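Local structure of rhamnogalacturonan endolyase YesW (Bacillus subtilis, 2ZUX) at residues A2-R10 against T540-L549; L507-V515 against I527-L538. The protein cleaves the rhamnogalacturonan of plant cell walls by endo-type elimination, a secreted, calcium- or manganese-requiring polysaccharide lyase of family 11. One frame throughout, in Å; residues are numbered along the deposited sequence.

Interaction 1: A2-R10 against T540-L549; sequences ARQMEALNR and TLMHDPVYRL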
loop_
_atom_site.group_PDB
_atom_site.type_symbol
_atom_site.label_atom_id
_atom_site.label_comp_id
_atom_site.label_asym_id
_atom_site.label_seq_id
_atom_site.Cartn_x
_atom_site.Cartn_y
_atom_site.Cartn_z
ATOM N N ALA A 2 18.758 13.124 -4.947
ATOM C CA ALA A 2 17.524 12.727 -5.686
ATOM C C ALA A 2 17.297 11.223 -5.600
ATOM O O ALA A 2 18.252 10.446 -5.650
ATOM C CB ALA A 2 17.627 13.161 -7.141
ATOM N N ARG A 3 16.029 10.829 -5.469
ATOM C CA ARG A 3 15.642 9.419 -5.367
ATOM C C ARG A 3 15.196 8.846 -6.696
ATOM O O ARG A 3 14.504 9.511 -7.466
ATOM C CB ARG A 3 14.467 9.247 -4.405
ATOM C CG ARG A 3 14.792 9.456 -2.978
ATOM C CD ARG A 3 13.637 9.000 -2.128
ATOM N NE ARG A 3 14.016 9.088 -0.738
ATOM C CZ ARG A 3 13.508 8.336 0.227
ATOM N NH1 ARG A 3 12.575 7.431 -0.047
ATOM N NH2 ARG A 3 13.946 8.500 1.463
ATOM N N GLN A 4 15.550 7.587 -6.934
ATOM C CA GLN A 4 14.982 6.838 -8.039
ATOM C C GLN A 4 13.463 6.742 -7.872
ATOM O O GLN A 4 12.982 6.299 -6.825
ATOM C CB GLN A 4 15.586 5.438 -8.081
ATOM C CG GLN A 4 15.040 4.564 -9.191
ATOM C CD GLN A 4 15.232 3.085 -8.902
ATOM O OE1 GLN A 4 16.355 2.609 -8.726
ATOM N NE2 GLN A 4 14.126 2.352 -8.826
ATOM N N MET A 5 12.717 7.184 -8.876
ATOM C CA MET A 5 11.259 6.995 -8.913
ATOM C C MET A 5 10.857 6.565 -10.325
ATOM O O MET A 5 11.691 6.551 -11.231
ATOM C CB MET A 5 10.514 8.257 -8.450
ATOM C CG MET A 5 10.858 8.666 -7.008
ATOM S SD MET A 5 10.312 7.514 -5.703
ATOM C CE MET A 5 8.650 8.122 -5.391
ATOM N N GLU A 6 9.593 6.208 -10.518
ATOM C CA GLU A 6 9.160 5.601 -11.775
ATOM C C GLU A 6 8.966 6.620 -12.877
ATOM O O GLU A 6 8.414 7.690 -12.658
ATOM C CB GLU A 6 7.866 4.814 -11.562
ATOM C CG GLU A 6 8.093 3.517 -10.788
ATOM C CD GLU A 6 6.928 3.106 -9.896
ATOM O OE1 GLU A 6 6.188 3.989 -9.407
ATOM O OE2 GLU A 6 6.783 1.886 -9.661
ATOM N N ALA A 7 9.418 6.264 -14.073
ATOM C CA ALA A 7 9.050 7.013 -15.271
ATOM C C ALA A 7 7.604 6.673 -15.607
ATOM O O ALA A 7 7.296 5.545 -16.005
ATOM C CB ALA A 7 9.986 6.671 -16.429
ATOM N N LEU A 8 6.714 7.637 -15.401
ATOM C CA LEU A 8 5.287 7.431 -15.600
ATOM C C LEU A 8 4.815 8.147 -16.846
ATOM O O LEU A 8 5.332 9.218 -17.197
ATOM C CB LEU A 8 4.495 7.904 -14.372
ATOM C CG LEU A 8 4.698 7.090 -13.082
ATOM C CD1 LEU A 8 3.909 7.693 -11.929
ATOM C CD2 LEU A 8 4.346 5.606 -13.249
ATOM N N ASN A 9 3.840 7.552 -17.526
ATOM C CA ASN A 9 3.211 8.231 -18.652
ATOM C C ASN A 9 2.213 9.270 -18.124
ATOM O O ASN A 9 2.165 9.533 -16.921
ATOM C CB ASN A 9 2.629 7.230 -19.674
ATOM C CG ASN A 9 1.338 6.556 -19.210
ATOM O OD1 ASN A 9 0.759 6.903 -18.174
ATOM N ND2 ASN A 9 0.871 5.591 -20.003
ATOM N N ARG A 10 1.418 9.868 -18.999
ATOM C CA ARG A 10 0.553 10.964 -18.584
ATOM C C ARG A 10 -0.581 10.506 -17.660
ATOM O O ARG A 10 -1.186 11.323 -16.959
ATOM C CB ARG A 10 0.018 11.688 -19.826
ATOM C CG ARG A 10 -0.754 12.979 -19.567
ATOM C CD ARG A 10 -0.011 13.931 -18.636
ATOM N NE ARG A 10 1.232 14.426 -19.219
ATOM C CZ ARG A 10 2.133 15.163 -18.575
ATOM N NH1 ARG A 10 1.949 15.493 -17.301
ATOM N NH2 ARG A 10 3.223 15.580 -19.207
ATOM N N THR A 540 1.494 13.785 -8.936
ATOM C CA THR A 540 0.981 12.433 -8.774
ATOM C C THR A 540 1.539 11.835 -7.482
ATOM O O THR A 540 2.725 11.978 -7.165
ATOM C CB THR A 540 1.261 11.535 -9.999
ATOM O OG1 THR A 540 0.715 10.232 -9.744
ATOM C CG2 THR A 540 2.754 11.392 -10.288
ATOM N N LEU A 541 0.667 11.193 -6.715
ATOM C CA LEU A 541 1.062 10.739 -5.384
ATOM C C LEU A 541 2.121 9.640 -5.437
ATOM O O LEU A 541 2.883 9.462 -4.492
ATOM C CB LEU A 541 -0.165 10.310 -4.579
ATOM C CG LEU A 541 -1.295 11.340 -4.470
ATOM C CD1 LEU A 541 -2.407 10.808 -3.568
ATOM C CD2 LEU A 541 -0.773 12.702 -3.970
ATOM N N MET A 542 2.193 8.940 -6.568
ATOM C CA MET A 542 3.193 7.901 -6.763
ATOM C C MET A 542 4.599 8.476 -6.931
ATOM O O MET A 542 5.575 7.722 -6.962
ATOM C CB MET A 542 2.814 7.017 -7.951
ATOM C CG MET A 542 1.528 6.236 -7.713
ATOM S SD MET A 542 1.520 5.157 -6.268
ATOM C CE MET A 542 2.058 3.618 -7.031
ATOM N N HIS A 543 4.704 9.804 -7.052
ATOM C CA HIS A 543 6.007 10.475 -7.050
ATOM C C HIS A 543 6.353 11.094 -5.691
ATOM O O HIS A 543 7.362 11.794 -5.557
ATOM C CB HIS A 543 6.080 11.540 -8.145
ATOM C CG HIS A 543 6.321 11.000 -9.520
ATOM N ND1 HIS A 543 6.814 9.738 -9.778
ATOM C CD2 HIS A 543 6.187 11.603 -10.723
ATOM C CE1 HIS A 543 6.940 9.578 -11.086
ATOM N NE2 HIS A 543 6.581 10.703 -11.677
ATOM N N ASP A 544 5.515 10.848 -4.685
ATOM C CA ASP A 544 5.863 11.223 -3.322
ATOM C C ASP A 544 6.619 10.075 -2.656
ATOM O O ASP A 544 6.174 8.939 -2.730
ATOM C CB ASP A 544 4.625 11.550 -2.498
ATOM C CG ASP A 544 4.981 11.923 -1.078
ATOM O OD1 ASP A 544 5.486 13.050 -0.880
ATOM O OD2 ASP A 544 4.801 11.086 -0.166
ATOM N N PRO A 545 7.761 10.364 -1.995
ATOM C CA PRO A 545 8.600 9.306 -1.421
ATOM C C PRO A 545 8.008 8.465 -0.292
ATOM O O PRO A 545 8.531 7.390 -0.050
ATOM C CB PRO A 545 9.837 10.070 -0.924
ATOM C CG PRO A 545 9.367 11.470 -0.729
ATOM C CD PRO A 545 8.387 11.695 -1.836
ATOM N N VAL A 546 6.981 8.945 0.414
ATOM C CA VAL A 546 6.326 8.155 1.470
ATOM C C VAL A 546 5.060 7.472 0.935
ATOM O O VAL A 546 4.782 6.304 1.266
ATOM C CB VAL A 546 6.013 9.030 2.722
ATOM C CG1 VAL A 546 5.132 8.292 3.717
ATOM C CG2 VAL A 546 7.307 9.447 3.388
ATOM N N TYR A 547 4.293 8.183 0.113
ATOM C CA TYR A 547 3.090 7.603 -0.466
ATOM C C TYR A 547 3.430 6.389 -1.327
ATOM O O TYR A 547 2.788 5.342 -1.219
ATOM C CB TYR A 547 2.325 8.646 -1.282
ATOM C CG TYR A 547 0.981 8.153 -1.773
ATOM C CD1 TYR A 547 -0.184 8.446 -1.082
ATOM C CD2 TYR A 547 0.892 7.392 -2.934
ATOM C CE1 TYR A 547 -1.422 7.979 -1.531
ATOM C CE2 TYR A 547 -0.325 6.922 -3.393
ATOM C CZ TYR A 547 -1.470 7.227 -2.698
ATOM O OH TYR A 547 -2.662 6.752 -3.187
ATOM N N ARG A 548 4.425 6.525 -2.200
ATOM C CA ARG A 548 4.774 5.424 -3.104
ATOM C C ARG A 548 5.149 4.179 -2.316
ATOM O O ARG A 548 4.803 3.050 -2.685
ATOM C CB ARG A 548 5.921 5.824 -4.040
ATOM C CG ARG A 548 6.409 4.708 -4.974
ATOM C CD ARG A 548 5.280 4.289 -5.886
ATOM N NE ARG A 548 5.550 3.125 -6.741
ATOM C CZ ARG A 548 5.269 1.863 -6.419
ATOM N NH1 ARG A 548 4.797 1.555 -5.210
ATOM N NH2 ARG A 548 5.505 0.894 -7.299
ATOM N N LEU A 549 5.887 4.384 -1.232
ATOM C CA LEU A 549 6.282 3.271 -0.377
ATOM C C LEU A 549 5.082 2.672 0.350
ATOM O O LEU A 549 5.038 1.463 0.552
ATOM C CB LEU A 549 7.387 3.682 0.604
ATOM C CG LEU A 549 8.659 4.200 -0.084
ATOM C CD1 LEU A 549 9.691 4.583 0.965
ATOM C CD2 LEU A 549 9.237 3.181 -1.053
HETATM O O HOH W 1 10.606 6.713 -2.143
HETATM O O HOH W 2 7.414 6.169 -8.418
HETATM O O HOH W 3 7.330 10.335 -14.858
#
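Arg3 reaches across to Pro545 with an extended chain that sets one face of its guanidinium over Pro545 CB, 3.9 Å from Arg3 NH1. The same NH1 donates to a water that in turn donates to Pro545 O, while NH2 pairs with Asp339. Met5 follows in the opposite style: its chain folds back at chi2 and chi3 (-67° and -88°) and sets the methyl CE into the turn between the short 3-10 segment 541-543 and the helix that follows, 3.5 Å from Met542 O and 3.8 Å from Arg548 CB. Glu6 carries the charged link. Arg548 grips the Glu6 carboxylate side-on, its NE 2.9 Å from Glu6 OE1 and its NH2 2.9 Å from Glu6 OE2, both oxygens close to the guanidinium plane although the two planes are 34° apart. A second water ties Glu6 N and OE1 to Met542 O, and Tyr128 also bonds to OE1. Beyond it, Leu8 brings CD1 to within 3.7 Å of CE1 of the His543 imidazole and on to Met542 CB, and a third water accepts from Leu8 N. Replacing Arg548 by a leucine would probably leave the Glu6 carboxylate without the guanidinium that pairs with it and the methyl of Met542, now lying over the guanidinium, without that face. The N-terminal segment is thus fastened to the propeller domain's C-terminal part by one bidentate salt bridge, bridging waters and inserted apolar side chains, a mixture in which charge is paired and the Met542 and Pro545 carbonyls are met by water.

Interaction 2: L507-V515 against I527-L538; sequences LLGDWREEV and IYTTTIPTEHRL. With CA (calcium ion), chain E.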
loop_
_atom_site.group_PDB
_atom_site.type_symbol
_atom_site.label_atom_id
_atom_site.label_comp_id
_atom_site.label_asym_id
_atom_site.label_seq_id
_atom_site.Cartn_x
_atom_site.Cartn_y
_atom_site.Cartn_z
ATOM N N LEU A 507 -3.364 5.729 -9.163
ATOM C CA LEU A 507 -2.713 4.960 -10.219
ATOM C C LEU A 507 -2.967 5.477 -11.633
ATOM O O LEU A 507 -2.311 5.036 -12.562
ATOM C CB LEU A 507 -3.001 3.456 -10.097
ATOM C CG LEU A 507 -4.394 2.922 -9.805
ATOM C CD1 LEU A 507 -5.313 3.079 -10.998
ATOM C CD2 LEU A 507 -4.317 1.447 -9.405
ATOM N N LEU A 508 -3.918 6.394 -11.785
ATOM C CA LEU A 508 -4.147 7.068 -13.070
ATOM C C LEU A 508 -4.823 8.406 -12.811
ATOM O O LEU A 508 -5.257 8.679 -11.698
ATOM C CB LEU A 508 -4.970 6.212 -14.037
ATOM C CG LEU A 508 -6.247 5.545 -13.559
ATOM C CD1 LEU A 508 -7.422 6.503 -13.587
ATOM C CD2 LEU A 508 -6.545 4.308 -14.427
ATOM N N GLY A 509 -4.886 9.253 -13.831
ATOM C CA GLY A 509 -5.561 10.535 -13.695
ATOM C C GLY A 509 -4.831 11.483 -12.766
ATOM O O GLY A 509 -3.621 11.346 -12.550
ATOM N N ASP A 510 -5.582 12.436 -12.217
ATOM C CA ASP A 510 -5.012 13.438 -11.320
ATOM C C ASP A 510 -4.804 12.898 -9.910
ATOM O O ASP A 510 -4.929 11.696 -9.670
ATOM C CB ASP A 510 -5.830 14.748 -11.342
ATOM C CG ASP A 510 -7.193 14.634 -10.656
ATOM O OD1 ASP A 510 -7.455 13.670 -9.896
ATOM O OD2 ASP A 510 -8.003 15.570 -10.846
ATOM N N TRP A 511 -4.491 13.792 -8.984
ATOM C CA TRP A 511 -3.990 13.411 -7.667
ATOM C C TRP A 511 -4.950 12.616 -6.787
ATOM O O TRP A 511 -4.507 12.017 -5.805
ATOM C CB TRP A 511 -3.498 14.647 -6.916
ATOM C CG TRP A 511 -4.574 15.642 -6.597
ATOM C CD1 TRP A 511 -5.044 16.625 -7.420
ATOM C CD2 TRP A 511 -5.301 15.767 -5.364
ATOM N NE1 TRP A 511 -6.026 17.350 -6.778
ATOM C CE2 TRP A 511 -6.211 16.839 -5.521
ATOM C CE3 TRP A 511 -5.282 15.069 -4.145
ATOM C CZ2 TRP A 511 -7.083 17.241 -4.500
ATOM C CZ3 TRP A 511 -6.153 15.476 -3.131
ATOM C CH2 TRP A 511 -7.040 16.547 -3.320
ATOM N N ARG A 512 -6.243 12.594 -7.108
ATOM C CA ARG A 512 -7.151 11.800 -6.287
ATOM C C ARG A 512 -6.826 10.313 -6.420
ATOM O O ARG A 512 -6.246 9.875 -7.415
ATOM C CB ARG A 512 -8.615 12.090 -6.610
ATOM C CG ARG A 512 -9.192 13.302 -5.861
ATOM C CD ARG A 512 -8.738 14.647 -6.440
ATOM N NE ARG A 512 -9.109 14.837 -7.845
ATOM C CZ ARG A 512 -10.317 15.202 -8.265
ATOM N NH1 ARG A 512 -10.539 15.354 -9.561
ATOM N NH2 ARG A 512 -11.303 15.410 -7.400
ATOM N N GLU A 513 -7.181 9.543 -5.398
ATOM C CA GLU A 513 -6.854 8.131 -5.367
ATOM C C GLU A 513 -7.930 7.281 -6.034
ATOM O O GLU A 513 -9.110 7.512 -5.841
ATOM C CB GLU A 513 -6.657 7.701 -3.918
ATOM C CG GLU A 513 -5.571 8.484 -3.209
ATOM C CD GLU A 513 -5.403 8.064 -1.770
ATOM O OE1 GLU A 513 -6.082 8.663 -0.912
ATOM O OE2 GLU A 513 -4.614 7.123 -1.517
ATOM N N GLU A 514 -7.491 6.304 -6.821
ATOM C CA GLU A 514 -8.388 5.303 -7.396
ATOM C C GLU A 514 -8.615 4.193 -6.384
ATOM O O GLU A 514 -7.816 4.002 -5.450
ATOM C CB GLU A 514 -7.788 4.707 -8.667
ATOM C CG GLU A 514 -7.845 5.611 -9.894
ATOM C CD GLU A 514 -7.112 6.937 -9.710
ATOM O OE1 GLU A 514 -5.897 6.926 -9.397
ATOM O OE2 GLU A 514 -7.756 8.003 -9.871
ATOM N N VAL A 515 -9.715 3.470 -6.561
ATOM C CA VAL A 515 -9.982 2.283 -5.757
ATOM C C VAL A 515 -10.142 1.095 -6.681
ATOM O O VAL A 515 -10.847 1.170 -7.690
ATOM C CB VAL A 515 -11.257 2.409 -4.916
ATOM C CG1 VAL A 515 -11.342 1.256 -3.925
ATOM C CG2 VAL A 515 -11.292 3.727 -4.184
ATOM N N ILE A 527 -11.716 -0.756 -11.380
ATOM C CA ILE A 527 -10.940 0.410 -10.987
ATOM C C ILE A 527 -11.844 1.634 -11.065
ATOM O O ILE A 527 -12.270 2.016 -12.156
ATOM C CB ILE A 527 -9.723 0.631 -11.905
ATOM C CG1 ILE A 527 -8.903 -0.661 -12.054
ATOM C CG2 ILE A 527 -8.869 1.790 -11.371
ATOM C CD1 ILE A 527 -7.730 -0.543 -13.027
ATOM N N TYR A 528 -12.147 2.226 -9.913
ATOM C CA TYR A 528 -12.949 3.443 -9.838
ATOM C C TYR A 528 -12.017 4.645 -9.778
ATOM O O TYR A 528 -11.072 4.660 -8.993
ATOM C CB TYR A 528 -13.824 3.424 -8.584
ATOM C CG TYR A 528 -14.977 2.442 -8.639
ATOM C CD1 TYR A 528 -16.285 2.887 -8.854
ATOM C CD2 TYR A 528 -14.768 1.075 -8.474
ATOM C CE1 TYR A 528 -17.349 1.982 -8.904
ATOM C CE2 TYR A 528 -15.825 0.169 -8.521
ATOM C CZ TYR A 528 -17.102 0.633 -8.738
ATOM O OH TYR A 528 -18.141 -0.280 -8.785
ATOM N N THR A 529 -12.274 5.639 -10.622
ATOM C CA THR A 529 -11.559 6.909 -10.592
ATOM C C THR A 529 -12.590 8.008 -10.403
ATOM O O THR A 529 -13.698 7.920 -10.930
ATOM C CB THR A 529 -10.695 7.130 -11.866
ATOM O OG1 THR A 529 -9.763 8.198 -11.643
ATOM C CG2 THR A 529 -11.547 7.451 -13.101
ATOM N N THR A 530 -12.251 9.034 -9.639
ATOM C CA THR A 530 -13.211 10.090 -9.370
ATOM C C THR A 530 -13.527 10.928 -10.614
ATOM O O THR A 530 -12.664 11.145 -11.471
ATOM C CB THR A 530 -12.760 10.993 -8.203
ATOM O OG1 THR A 530 -13.878 11.774 -7.772
ATOM C CG2 THR A 530 -11.616 11.920 -8.603
ATOM N N THR A 531 -14.777 11.378 -10.692
ATOM C CA THR A 531 -15.172 12.367 -11.701
ATOM C C THR A 531 -15.662 13.657 -11.053
ATOM O O THR A 531 -16.321 14.483 -11.700
ATOM C CB THR A 531 -16.238 11.826 -12.681
ATOM O OG1 THR A 531 -17.400 11.429 -11.951
ATOM C CG2 THR A 531 -15.688 10.641 -13.458
ATOM N N ILE A 532 -15.327 13.843 -9.778
ATOM C CA ILE A 532 -15.632 15.091 -9.083
ATOM C C ILE A 532 -14.548 16.108 -9.446
ATOM O O ILE A 532 -13.363 15.867 -9.196
ATOM C CB ILE A 532 -15.698 14.887 -7.558
ATOM C CG1 ILE A 532 -16.813 13.901 -7.206
ATOM C CG2 ILE A 532 -15.930 16.226 -6.848
ATOM C CD1 ILE A 532 -16.707 13.288 -5.809
ATOM N N PRO A 533 -14.937 17.243 -10.059
ATOM C CA PRO A 533 -13.934 18.243 -10.421
ATOM C C PRO A 533 -13.196 18.822 -9.221
ATOM O O PRO A 533 -13.752 18.927 -8.128
ATOM C CB PRO A 533 -14.755 19.333 -11.122
ATOM C CG PRO A 533 -16.011 18.645 -11.562
ATOM C CD PRO A 533 -16.290 17.640 -10.495
ATOM N N THR A 534 -11.942 19.189 -9.446
ATOM C CA THR A 534 -11.138 19.851 -8.428
ATOM C C THR A 534 -10.480 21.108 -8.984
ATOM O O THR A 534 -10.149 21.174 -10.169
ATOM C CB THR A 534 -10.070 18.907 -7.817
ATOM O OG1 THR A 534 -9.396 19.583 -6.745
ATOM C CG2 THR A 534 -9.043 18.454 -8.849
ATOM N N GLU A 535 -10.302 22.106 -8.125
ATOM C CA GLU A 535 -9.531 23.293 -8.481
ATOM C C GLU A 535 -8.041 23.102 -8.193
ATOM O O GLU A 535 -7.231 23.979 -8.496
ATOM C CB GLU A 535 -10.047 24.519 -7.713
ATOM C CG GLU A 535 -9.734 24.483 -6.217
ATOM C CD GLU A 535 -10.413 25.587 -5.427
ATOM O OE1 GLU A 535 -10.308 26.766 -5.828
ATOM O OE2 GLU A 535 -11.042 25.268 -4.393
ATOM N N HIS A 536 -7.684 21.963 -7.600
ATOM C CA HIS A 536 -6.320 21.733 -7.129
ATOM C C HIS A 536 -5.523 20.806 -8.017
ATOM O O HIS A 536 -6.015 19.764 -8.464
ATOM C CB HIS A 536 -6.328 21.152 -5.718
ATOM C CG HIS A 536 -7.044 22.006 -4.727
ATOM N ND1 HIS A 536 -6.529 23.199 -4.265
ATOM C CD2 HIS A 536 -8.249 21.857 -4.132
ATOM C CE1 HIS A 536 -7.383 23.738 -3.414
ATOM N NE2 HIS A 536 -8.437 22.947 -3.319
ATOM N N ARG A 537 -4.276 21.198 -8.235
ATOM C CA ARG A 537 -3.295 20.378 -8.903
ATOM C C ARG A 537 -2.220 19.970 -7.901
ATOM O O ARG A 537 -1.655 20.820 -7.208
ATOM C CB ARG A 537 -2.655 21.178 -10.037
ATOM C CG ARG A 537 -1.593 20.418 -10.774
ATOM C CD ARG A 537 -1.188 21.164 -12.027
ATOM N NE ARG A 537 -0.161 22.178 -11.804
ATOM C CZ ARG A 537 0.413 22.858 -12.792
ATOM N NH1 ARG A 537 0.029 22.650 -14.046
ATOM N NH2 ARG A 537 1.363 23.750 -12.530
ATOM N N LEU A 538 -1.936 18.676 -7.823
ATOM C CA LEU A 538 -0.819 18.203 -7.006
ATOM C C LEU A 538 -0.050 17.173 -7.795
ATOM O O LEU A 538 -0.619 16.509 -8.659
ATOM C CB LEU A 538 -1.312 17.590 -5.690
ATOM C CG LEU A 538 -1.813 18.565 -4.630
ATOM C CD1 LEU A 538 -3.309 18.785 -4.721
ATOM C CD2 LEU A 538 -1.440 18.065 -3.246
HETATM CA CA CA E . -5.801 9.519 -9.644
HETATM O O HOH W 4 -6.450 18.166 -11.005
HETATM O O HOH W 5 -7.645 11.002 -10.250
HETATM O O HOH W 6 -3.227 16.753 -10.047
HETATM O O HOH W 7 -9.857 8.955 -8.174
#
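Arg512 and Trp511 lie against the chain that runs on from a beta hairpin of the propeller domain, whose strands 514-519 and 524-528 pair antiparallel with Val515 opposite Tyr528. The Arg512 guanidinium is sandwiched between two threonine methyls, Thr530 CG2 over one face and Thr534 CG2 over the other, about 3.5 Å from its plane. Its edges are taken too: Arg512 NH1 and NH2 grip Ile532 O end-on, at 2.9 and 2.8 Å, and NE and NH1 hold the Asp510 carboxylate side-on, fixing the group's rotation. Trp511 is clamped similarly, with Arg512 CD over one face and Leu538 CD1 over the opposite one, a CH-pi contact 3.5 Å from the five-membered ring centroid. With CG set between the backbone N and the carbonyl carbon (chi1 65°), the indole turns its NE1 toward His536 O, which it meets from above the carbonyl plane. The loop wraps a calcium ion bound by the carbonyls of Leu508, Asp510 and Arg512, both oxygens of Glu514, a water and Asp506. Glu514 is positioned by the backbone N-H groups of Leu507 and Leu508 at OE1, and by Thr529, whose OG1 donates to Glu514 OE2 at 2.7 Å.

How the interactions relate
The two contacts lie with their centres about 16 Å apart, interaction 2 nested inside the long loop that interaction 1 closes, and the chain passes from strand 524-528 on to helix 547-553. They touch directly: Tyr547 OH of interaction 1 lies 2.6 Å from Glu513 OE2 of interaction 2, a probable hydrogen bond, and Leu541 CD1 packs 3.3 Å from Trp511 O. The calcium of interaction 2 reaches toward interaction 1 through its ligand Asp506, whose side chain is about 3 Å from that of Thr540, and the ion itself is about 7 Å from the Thr540 side chain. The side chain of Arg3 in turn lies about 4 Å from that of Asp332, a ligand of another calcium.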